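Long-range contacts in pseudoazurin (Methylobacterium extorquens, PDB 1PMY), which binds one copper ion and probably carries electrons in the periplasm, as expected of a small blue copper protein of the plastocyanin/azurin family: residues I31-T36 with A64-D69; A4-N9 with F18-V23; V42-G47 with D54-T59. All blocks are in the same frame, centred on the assembly; numbering follows the deposited sequence.

From the N terminus, contact 2 closes first, pairing A4-N9 with F18-V23 in the opening beta hairpin. Contact 1 then opens at I31-T36 and closes a longer loop at A64-D69; contact 3, V42-G47 with D54-T59, is nested wholly inside that loop. Contact 2 is complete before the other two begin, and none of the three cross. In the sheet, strand 2-8 lies between strands 17-25 and 30-34, and Leu34 is probably hydrogen-bonded through its backbone to Val5 and Met7, which joins contacts 1 and 2. Val42 of contact 3 packs its CG2 against Phe33, Phe18 and Met7, linking all three contacts through apolar side chains.

Contact 1 (I31-T36 with A64-D69); sequences IKFLPT and AVVKFD
Ile31 and Phe68 meet in the buried part of this contact, where Ile31 CD1 comes within 3.7 Å of Phe68 CE1. Ile31 also sends its other branch to its own strand: CG2, anti to the backbone N, lies over the centre of the Phe33 ring, 3.4 Å above its plane. The edge of that ring faces the other strand, with Phe33 CE2 3.9 Å from Val66 CG2, so the phenylalanine is covered on a face by Ile31 and bordered at its rim by Val66. Interior packing continues from Ile31 and Phe68 to Val90 of strand 87-92, and Phe68 meets Tyr74 edge-to-face. The antiparallel strands themselves are joined by two pairs of backbone hydrogen bonds, between Ile31 and Val66 and between Phe33 and Ala64; Phe33 N to Ala64 O is 2.9 Å.

The other face of the sheet is looser and nearer solvent. There Lys32 and Val65 form a non-hydrogen-bonded pair, and Lys32 CG touches Val65 CG2 at 3.9 Å. A bend at chi3 (-98°) keeps CE close to the same methyl, and a further bend at chi4 sets NZ, which makes a salt bridge with Glu63. Strand 64-67, outermost in the sheet, thus pairs antiparallel with strand 30-34, with Ile31, Phe33 and Val66 on one face and Lys32 and Val65 on the other, as part of the cupredoxin beta sandwich.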
# COMPACT_ATOMS: atom_id res chain seq x y z
N ILE A 31 2.12 -1.86 -10.29
CA ILE A 31 2.91 -2.63 -9.31
C ILE A 31 2.52 -4.10 -9.56
O ILE A 31 1.35 -4.36 -9.71
CB ILE A 31 2.58 -2.24 -7.81
CG1 ILE A 31 3.09 -0.82 -7.51
CG2 ILE A 31 3.15 -3.26 -6.78
CD1 ILE A 31 2.54 -0.19 -6.14
N LYS A 32 3.53 -4.94 -9.50
CA LYS A 32 3.22 -6.40 -9.46
C LYS A 32 3.55 -6.81 -8.00
O LYS A 32 4.72 -6.74 -7.48
CB LYS A 32 4.14 -7.14 -10.43
CG LYS A 32 3.79 -8.63 -10.54
CD LYS A 32 4.77 -9.29 -11.59
CE LYS A 32 4.08 -9.40 -12.95
NZ LYS A 32 3.12 -10.57 -12.97
N PHE A 33 2.57 -7.30 -7.29
CA PHE A 33 2.71 -7.76 -5.88
C PHE A 33 3.01 -9.29 -6.01
O PHE A 33 2.24 -9.92 -6.69
CB PHE A 33 1.35 -7.62 -5.14
CG PHE A 33 1.09 -6.14 -4.84
CD1 PHE A 33 1.61 -5.56 -3.74
CD2 PHE A 33 0.29 -5.42 -5.79
CE1 PHE A 33 1.40 -4.21 -3.49
CE2 PHE A 33 -0.04 -4.10 -5.49
CZ PHE A 33 0.55 -3.49 -4.37
N LEU A 34 4.15 -9.66 -5.42
CA LEU A 34 4.60 -11.06 -5.54
C LEU A 34 4.34 -11.86 -4.28
O LEU A 34 4.81 -11.43 -3.25
CB LEU A 34 6.12 -10.96 -5.85
CG LEU A 34 6.44 -10.35 -7.25
CD1 LEU A 34 7.94 -10.09 -7.30
CD2 LEU A 34 5.91 -11.22 -8.34
N PRO A 35 3.70 -13.01 -4.46
CA PRO A 35 3.42 -13.89 -3.32
C PRO A 35 4.67 -14.64 -2.89
O PRO A 35 4.64 -15.88 -2.87
CB PRO A 35 2.27 -14.78 -3.87
CG PRO A 35 2.68 -14.97 -5.34
CD PRO A 35 3.17 -13.55 -5.75
N THR A 36 5.70 -13.98 -2.46
CA THR A 36 6.96 -14.51 -1.96
C THR A 36 6.63 -15.57 -0.93
O THR A 36 7.13 -16.72 -0.88
CB THR A 36 8.01 -13.48 -1.46
OG1 THR A 36 8.10 -12.39 -2.41
CG2 THR A 36 9.43 -14.10 -1.21
N ALA A 64 -0.46 -10.38 -8.31
CA ALA A 64 -1.53 -9.47 -8.75
C ALA A 64 -0.87 -8.22 -9.30
O ALA A 64 0.23 -7.89 -8.84
CB ALA A 64 -2.38 -9.03 -7.51
N VAL A 65 -1.49 -7.65 -10.26
CA VAL A 65 -1.02 -6.41 -10.84
C VAL A 65 -2.12 -5.35 -10.67
O VAL A 65 -3.33 -5.53 -10.87
CB VAL A 65 -0.61 -6.62 -12.32
CG1 VAL A 65 -0.36 -5.19 -12.90
CG2 VAL A 65 0.60 -7.52 -12.41
N VAL A 66 -1.60 -4.15 -10.26
CA VAL A 66 -2.49 -2.99 -10.13
C VAL A 66 -1.90 -1.85 -10.96
O VAL A 66 -0.75 -1.43 -10.73
CB VAL A 66 -2.63 -2.57 -8.63
CG1 VAL A 66 -3.62 -1.35 -8.48
CG2 VAL A 66 -3.15 -3.77 -7.83
N LYS A 67 -2.69 -1.38 -11.92
CA LYS A 67 -2.25 -0.25 -12.75
C LYS A 67 -2.81 1.02 -12.07
O LYS A 67 -3.95 0.98 -11.46
CB LYS A 67 -2.63 -0.42 -14.21
CG LYS A 67 -1.93 0.55 -15.17
CD LYS A 67 -2.33 0.22 -16.58
CE LYS A 67 -1.74 0.89 -17.77
NZ LYS A 67 -0.26 0.83 -17.69
N PHE A 68 -2.03 2.08 -12.13
CA PHE A 68 -2.37 3.33 -11.47
C PHE A 68 -2.51 4.46 -12.49
O PHE A 68 -1.50 4.81 -13.15
CB PHE A 68 -1.35 3.73 -10.42
CG PHE A 68 -1.27 2.81 -9.27
CD1 PHE A 68 -0.51 1.64 -9.26
CD2 PHE A 68 -1.95 3.17 -8.09
CE1 PHE A 68 -0.46 0.82 -8.13
CE2 PHE A 68 -1.94 2.37 -6.96
CZ PHE A 68 -1.21 1.19 -6.96
N ASP A 69 -3.68 5.08 -12.53
CA ASP A 69 -3.82 6.23 -13.42
C ASP A 69 -4.06 7.53 -12.70
O ASP A 69 -3.51 8.56 -13.16
CB ASP A 69 -4.77 5.92 -14.58
CG ASP A 69 -6.16 5.89 -13.92
OD1 ASP A 69 -6.35 4.97 -13.09
OD2 ASP A 69 -6.94 6.87 -14.16

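Contact 2 (A4-N9 with F18-V23); sequences AVKMLN and FDPALV
Asp19 O is gripped twice by Lys6: the backbone N of Lys6 donates to it at 3.1 Å with a nearly straight N-H...O angle of 168°, and Lys6 NZ adds a weak bond at 3.4 Å. The lysine chain, bent at each torsion beyond CG, curls back so that NZ also donates to Ala4 O at 2.9 Å, from above that carbonyl's plane. The return bond, Asp19 N to Lys6 O, completes the hydrogen-bonded pair.

On the opposite face, Met7 and Phe18 lie side by side and point the same way. Met7 CG is 3.8 Å from Phe18 CE1, and Met7 SD, 5.3 Å from the ring centroid, makes an oblique Met-aromatic contact. Val5 divides its methyls among three neighbours: CG1 meets Phe18 CB, while CG2 is 3.9 Å from Val23 CG2 and 4.0 Å from Pro20 CD. The cis peptide bond before Pro20 marks the interruption of strand 17-25, and Pro20 O is buried here without a polar partner.

Met7 packs on the copper ligand His40, and the Phe18 side chain is about 4 Å from that of Met86, another ligand. The arrangement is that of an antiparallel beta hairpin whose inner face borders the cupredoxin copper site.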
# COMPACT_ATOMS: atom_id res chain seq x y z
N ALA A 4 7.96 -4.17 -8.69
CA ALA A 4 7.58 -5.36 -7.93
C ALA A 4 7.74 -5.05 -6.43
O ALA A 4 8.79 -4.58 -5.99
CB ALA A 4 8.64 -6.47 -8.34
N VAL A 5 6.77 -5.55 -5.72
CA VAL A 5 6.60 -5.53 -4.30
C VAL A 5 6.28 -6.98 -3.85
O VAL A 5 5.39 -7.62 -4.43
CB VAL A 5 5.37 -4.61 -3.93
CG1 VAL A 5 5.10 -4.68 -2.40
CG2 VAL A 5 5.76 -3.19 -4.32
N LYS A 6 7.09 -7.40 -2.91
CA LYS A 6 7.01 -8.71 -2.29
C LYS A 6 6.08 -8.70 -1.04
O LYS A 6 6.16 -7.78 -0.23
CB LYS A 6 8.33 -9.25 -1.78
CG LYS A 6 9.61 -9.08 -2.49
CD LYS A 6 9.82 -9.16 -3.94
CE LYS A 6 9.29 -8.04 -4.83
NZ LYS A 6 10.04 -6.74 -4.52
N MET A 7 5.30 -9.75 -0.92
CA MET A 7 4.41 -9.99 0.27
C MET A 7 5.14 -11.01 1.16
O MET A 7 5.29 -12.19 0.76
CB MET A 7 3.06 -10.47 -0.28
CG MET A 7 2.54 -9.30 -1.13
SD MET A 7 0.82 -9.68 -1.65
CE MET A 7 1.20 -11.11 -2.65
N LEU A 8 5.62 -10.53 2.28
CA LEU A 8 6.47 -11.34 3.17
C LEU A 8 5.96 -11.53 4.61
O LEU A 8 5.39 -10.68 5.22
CB LEU A 8 7.85 -10.65 3.30
CG LEU A 8 8.66 -10.41 2.06
CD1 LEU A 8 9.67 -9.28 2.24
CD2 LEU A 8 9.25 -11.65 1.49
N ASN A 9 6.26 -12.75 5.05
CA ASN A 9 6.03 -13.10 6.47
C ASN A 9 7.04 -12.33 7.35
O ASN A 9 6.67 -11.92 8.50
CB ASN A 9 6.17 -14.60 6.68
CG ASN A 9 5.09 -15.42 6.09
OD1 ASN A 9 4.02 -14.90 5.60
ND2 ASN A 9 5.21 -16.74 6.19
N PHE A 18 5.26 -5.63 3.45
CA PHE A 18 5.36 -5.43 2.03
C PHE A 18 6.81 -4.89 1.89
O PHE A 18 7.19 -4.07 2.74
CB PHE A 18 4.35 -4.45 1.42
CG PHE A 18 2.95 -4.94 1.31
CD1 PHE A 18 2.47 -5.76 0.29
CD2 PHE A 18 2.03 -4.41 2.23
CE1 PHE A 18 1.11 -6.11 0.24
CE2 PHE A 18 0.68 -4.79 2.19
CZ PHE A 18 0.21 -5.66 1.25
N ASP A 19 7.45 -5.32 0.81
CA ASP A 19 8.86 -4.73 0.67
C ASP A 19 9.02 -4.38 -0.81
O ASP A 19 9.06 -5.36 -1.60
CB ASP A 19 9.87 -5.80 1.12
CG ASP A 19 11.32 -5.29 0.98
OD1 ASP A 19 11.51 -4.06 0.84
OD2 ASP A 19 12.25 -6.10 1.08
N PRO A 20 9.14 -3.13 -1.14
CA PRO A 20 9.13 -1.98 -0.30
C PRO A 20 7.68 -1.61 0.20
O PRO A 20 6.79 -2.04 -0.48
CB PRO A 20 9.67 -0.87 -1.19
CG PRO A 20 9.19 -1.23 -2.55
CD PRO A 20 9.38 -2.77 -2.57
N ALA A 21 7.72 -0.91 1.33
CA ALA A 21 6.42 -0.50 1.94
C ALA A 21 6.01 0.86 1.41
O ALA A 21 4.79 1.27 1.52
CB ALA A 21 6.61 -0.54 3.45
N LEU A 22 6.91 1.59 0.80
CA LEU A 22 6.70 2.91 0.19
C LEU A 22 7.19 2.88 -1.28
O LEU A 22 8.34 2.53 -1.54
CB LEU A 22 7.29 4.00 1.09
CG LEU A 22 7.28 5.39 0.39
CD1 LEU A 22 5.91 5.92 0.23
CD2 LEU A 22 8.22 6.30 1.12
N VAL A 23 6.25 3.12 -2.16
CA VAL A 23 6.44 3.11 -3.60
C VAL A 23 6.11 4.46 -4.24
O VAL A 23 4.95 4.92 -4.13
CB VAL A 23 5.55 1.98 -4.27
CG1 VAL A 23 5.95 1.91 -5.75
CG2 VAL A 23 5.88 0.61 -3.64

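Contact 3 (V42-G47 with D54-T59); sequences VETIKG and DYVKTT
Glu43 and Tyr55 cross obliquely, their carboxylate and ring planes turned 80° apart. Glu43 CG is anti to the backbone N and the chain runs extended beyond it, reaching the phenol with OE2, which lies in the ring plane at its edge. Tyr55 OH donates to OE2 at 2.5 Å, a very short separation whose exact value should be read with caution. An alanine in place of Glu43 would probably leave the Tyr55 hydroxyl without its acceptor, the ring held mainly by Thr44, and the Lys57 chain without the carboxylate beside its CG.

Thr44 approaches the same ring from a face instead of the edge. Its CB stands 3.5 Å above the plane, offset toward the rim, in a CH-pi contact with Tyr55. The threonine hydroxyl serves the backbone instead: OG1, anti to the carbonyl carbon (chi1 -64°), accepts from Val56 N at 2.8 Å, and Thr44 N donates to Val56 O at 2.9 Å. Val56 is thus bound through both backbone polar atoms to one residue.

A second threonine repeats the theme with the partners exchanged. Thr58 OG1 accepts from Val42 N at 3.0 Å, and Thr58 N donates to Val42 O. Between these pairs, Lys57 runs alongside Glu43 and points the same way; Lys57 CG is 3.7 Å from Glu43 OE1, but Lys57 NZ stays 6.2 Å from Glu43 OE1. Val42 and Thr44 also touch Phe76 of strand 72-77.

With the lysine charge at a distance, the phenol is a close polar partner of the Glu43 carboxylate across these two segments, and its donation to OE2, whatever the exact length, would probably favour the ionised acid.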
# COMPACT_ATOMS: atom_id res chain seq x y z
N VAL A 42 -3.70 -7.92 -1.17
CA VAL A 42 -3.66 -6.46 -1.22
C VAL A 42 -5.13 -5.95 -1.34
O VAL A 42 -5.96 -6.45 -2.14
CB VAL A 42 -2.85 -6.02 -2.50
CG1 VAL A 42 -2.69 -4.47 -2.39
CG2 VAL A 42 -1.40 -6.57 -2.41
N GLU A 43 -5.40 -4.98 -0.49
CA GLU A 43 -6.79 -4.41 -0.52
C GLU A 43 -6.69 -2.95 -0.17
O GLU A 43 -5.90 -2.52 0.73
CB GLU A 43 -7.75 -5.14 0.41
CG GLU A 43 -9.18 -4.58 0.46
CD GLU A 43 -10.20 -5.37 1.23
OE1 GLU A 43 -9.81 -6.43 1.70
OE2 GLU A 43 -11.37 -4.99 1.32
N THR A 44 -7.51 -2.20 -0.87
CA THR A 44 -7.56 -0.72 -0.58
C THR A 44 -7.95 -0.53 0.93
O THR A 44 -8.80 -1.32 1.44
CB THR A 44 -8.79 -0.16 -1.42
OG1 THR A 44 -8.44 -0.36 -2.82
CG2 THR A 44 -9.17 1.30 -1.12
N ILE A 45 -7.38 0.48 1.54
CA ILE A 45 -7.89 0.88 2.88
C ILE A 45 -8.84 2.10 2.56
O ILE A 45 -8.43 3.12 1.97
CB ILE A 45 -6.76 1.39 3.78
CG1 ILE A 45 -6.04 0.10 4.28
CG2 ILE A 45 -7.44 2.07 5.10
CD1 ILE A 45 -4.57 0.42 4.67
N LYS A 46 -10.14 1.90 2.78
CA LYS A 46 -11.11 3.00 2.46
C LYS A 46 -10.70 4.28 3.13
O LYS A 46 -10.27 4.32 4.31
CB LYS A 46 -12.47 2.47 3.00
CG LYS A 46 -13.51 3.44 2.50
CD LYS A 46 -14.95 3.08 2.43
CE LYS A 46 -15.92 4.23 2.66
NZ LYS A 46 -15.82 4.69 4.10
N GLY A 47 -10.76 5.40 2.44
CA GLY A 47 -10.42 6.73 2.92
C GLY A 47 -8.94 7.00 2.59
O GLY A 47 -8.50 8.16 2.83
N ASP A 54 -10.31 2.93 -8.60
CA ASP A 54 -11.09 1.67 -8.43
C ASP A 54 -10.61 0.99 -7.11
O ASP A 54 -9.44 1.05 -6.76
CB ASP A 54 -10.72 0.69 -9.53
CG ASP A 54 -10.87 1.12 -10.99
OD1 ASP A 54 -11.91 1.61 -11.36
OD2 ASP A 54 -9.87 0.80 -11.73
N TYR A 55 -11.56 0.29 -6.50
CA TYR A 55 -11.25 -0.41 -5.21
C TYR A 55 -10.52 -1.70 -5.64
O TYR A 55 -10.95 -2.33 -6.62
CB TYR A 55 -12.64 -0.77 -4.57
CG TYR A 55 -12.48 -1.27 -3.14
CD1 TYR A 55 -12.38 -0.38 -2.08
CD2 TYR A 55 -12.34 -2.64 -2.89
CE1 TYR A 55 -12.23 -0.86 -0.77
CE2 TYR A 55 -12.19 -3.13 -1.58
CZ TYR A 55 -12.08 -2.22 -0.54
OH TYR A 55 -11.92 -2.62 0.77
N VAL A 56 -9.46 -1.98 -4.91
CA VAL A 56 -8.64 -3.18 -5.18
C VAL A 56 -8.84 -4.19 -4.05
O VAL A 56 -8.84 -3.78 -2.87
CB VAL A 56 -7.14 -2.73 -5.21
CG1 VAL A 56 -6.16 -3.90 -5.33
CG2 VAL A 56 -6.93 -1.66 -6.27
N LYS A 57 -9.04 -5.44 -4.45
CA LYS A 57 -9.18 -6.52 -3.51
C LYS A 57 -8.75 -7.80 -4.30
O LYS A 57 -9.48 -8.38 -5.04
CB LYS A 57 -10.57 -6.78 -2.94
CG LYS A 57 -10.37 -7.70 -1.74
CD LYS A 57 -11.28 -8.73 -1.37
CE LYS A 57 -12.75 -8.65 -1.30
NZ LYS A 57 -13.35 -9.91 -1.94
N THR A 58 -7.51 -8.20 -3.99
CA THR A 58 -6.89 -9.33 -4.65
C THR A 58 -7.14 -10.63 -3.89
O THR A 58 -7.53 -10.60 -2.75
CB THR A 58 -5.35 -9.08 -5.01
OG1 THR A 58 -4.54 -9.01 -3.78
CG2 THR A 58 -5.26 -7.71 -5.76
N THR A 59 -6.87 -11.71 -4.62
CA THR A 59 -7.00 -13.08 -4.06
C THR A 59 -5.70 -13.47 -3.38
O THR A 59 -4.52 -13.24 -3.72
CB THR A 59 -7.27 -14.09 -5.25
OG1 THR A 59 -8.50 -13.62 -5.85
CG2 THR A 59 -7.36 -15.52 -4.67